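Local coordinates for protein Cap5O (Staphylococcus aureus, PDB 3OJO) that oxidises UDP-N-acetyl-mannosamine with NAD as cofactor, a step in the biosynthesis of the capsular polysaccharide, at the interface of chains A and B. Coordinates in Å, arbitrary orientation; residue numbers count along the deposited sequence, not the author numbering. Chains: chain A/B, Cap5O.

The interface of chains A and B. Residues chain A 210, 213-214, 217; chain B 236, 241, 246-247.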
loop_
_atom_site.group_PDB
_atom_site.type_symbol
_atom_site.label_atom_id
_atom_site.label_comp_id
_atom_site.label_asym_id
_atom_site.label_seq_id
_atom_site.Cartn_x
_atom_site.Cartn_y
_atom_site.Cartn_z
ATOM N N THR A 210 -4.103 7.771 19.958
ATOM C CA THR A 210 -4.008 8.190 18.561
ATOM C C THR A 210 -2.545 8.324 18.165
ATOM O O THR A 210 -2.217 7.929 17.064
ATOM C CB THR A 210 -4.853 9.444 18.289
ATOM O OG1 THR A 210 -6.215 9.156 18.603
ATOM C CG2 THR A 210 -4.778 9.924 16.845
ATOM N N MET A 213 -1.157 4.554 17.877
ATOM C CA MET A 213 -1.759 3.913 16.715
ATOM C C MET A 213 -1.233 4.470 15.390
ATOM O O MET A 213 -0.889 3.702 14.486
ATOM C CB MET A 213 -3.291 3.986 16.808
ATOM C CG MET A 213 -4.010 2.988 15.946
ATOM S SD MET A 213 -3.252 1.375 15.943
ATOM C CE MET A 213 -4.189 0.624 14.817
ATOM N N SER A 214 -1.134 5.802 15.314
ATOM C CA SER A 214 -0.632 6.556 14.182
ATOM C C SER A 214 0.791 6.154 13.841
ATOM O O SER A 214 1.104 6.023 12.663
ATOM C CB SER A 214 -0.760 8.051 14.444
ATOM O OG SER A 214 0.160 8.859 13.736
ATOM N N MET A 217 0.665 2.631 12.375
ATOM C CA MET A 217 0.052 2.710 11.045
ATOM C C MET A 217 1.003 3.207 9.963
ATOM O O MET A 217 0.896 2.752 8.835
ATOM C CB MET A 217 -1.172 3.606 11.097
ATOM C CG MET A 217 -2.428 2.888 11.529
ATOM S SD MET A 217 -3.871 4.000 11.442
ATOM C CE MET A 217 -5.213 2.865 11.860
ATOM N N CYS B 236 -8.399 -1.388 15.840
ATOM C CA CYS B 236 -8.867 -0.134 16.429
ATOM C C CYS B 236 -10.172 -0.288 17.154
ATOM O O CYS B 236 -10.358 0.333 18.200
ATOM C CB CYS B 236 -8.962 0.957 15.373
ATOM S SG CYS B 236 -7.385 1.706 14.957
ATOM N N ILE B 241 -10.210 2.666 19.737
ATOM C CA ILE B 241 -9.465 3.666 19.004
ATOM C C ILE B 241 -10.306 3.986 17.750
ATOM O O ILE B 241 -10.971 3.095 17.192
ATOM C CB ILE B 241 -8.014 3.199 18.697
ATOM C CG1 ILE B 241 -7.199 3.056 20.012
ATOM C CG2 ILE B 241 -7.298 4.165 17.734
ATOM C CD1 ILE B 241 -5.845 2.290 19.871
ATOM N N VAL B 246 -7.209 8.195 13.167
ATOM C CA VAL B 246 -5.832 7.722 13.115
ATOM C C VAL B 246 -5.306 7.654 11.665
ATOM O O VAL B 246 -4.157 8.047 11.414
ATOM C CB VAL B 246 -5.656 6.421 13.925
ATOM C CG1 VAL B 246 -4.206 5.968 13.913
ATOM C CG2 VAL B 246 -6.113 6.636 15.367
ATOM N N ILE B 247 -6.142 7.199 10.693
ATOM C CA ILE B 247 -5.716 7.199 9.279
ATOM C C ILE B 247 -5.343 8.654 8.888
ATOM O O ILE B 247 -4.233 8.885 8.403
ATOM C CB ILE B 247 -6.745 6.538 8.325
ATOM C CG1 ILE B 247 -6.822 5.020 8.581
ATOM C CG2 ILE B 247 -6.421 6.837 6.822
ATOM C CD1 ILE B 247 -8.044 4.323 7.991
#
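B:Val246 presses its two methyl branches into the surface of helix 208-238 of chain A, among A:Thr210, A:Met213, A:Ser214 and A:Met217, residues spaced so that they share one face of that helix. It belongs to the short helix 243-250 of chain B and hides 55 Å² against the partner, more than any other residue of this patch. Its branch CG1, anti to the backbone N (chi1 -178°), is the inner one. CG1 sits 3.6 Å from CG of A:Met213 and also meets CB of that side chain; the valine stands nearly perpendicular to this methionine. The thioether of A:Met217 lies against the same methyl, again with the side chains crossing steeply, although the sulfur is modelled too near for its spacing to be meaningful. A:Met217 runs extended beyond CG, whereas A:Met213, bent at chi2 (41°), runs alongside the sulfur of B:Cys236, near the end of helix 208-238 of chain B. CG and CE of this methionine both border the cysteine SG, and the methyl CE is the nearer at 3.4 Å. CE of A:Met217 comes to the same sulfur from further off, at 4.0 Å, so the cysteine packs against both methionines. Beside it, B:Ile241, in the loop between that helix and 243-250, lays its branch methyl CG2 3.9 Å from CG of A:Met213.

Towards the rim, A:Ser214 contributes mainly backbone, its CA lying 3.6 Å from CG1 of B:Val246. A two-fold axis relates the chains, so the packing has a twin with the chains exchanged; this dimer may, but need not, be the working form. At the polar edge, the side chains of A:Thr210 and B:Val246 run antiparallel past one another: the threonine methyl CG2 touches valine CG2 at 3.8 Å, while the hydroxyl OG1 lies 4.1 Å from that same valine CG2.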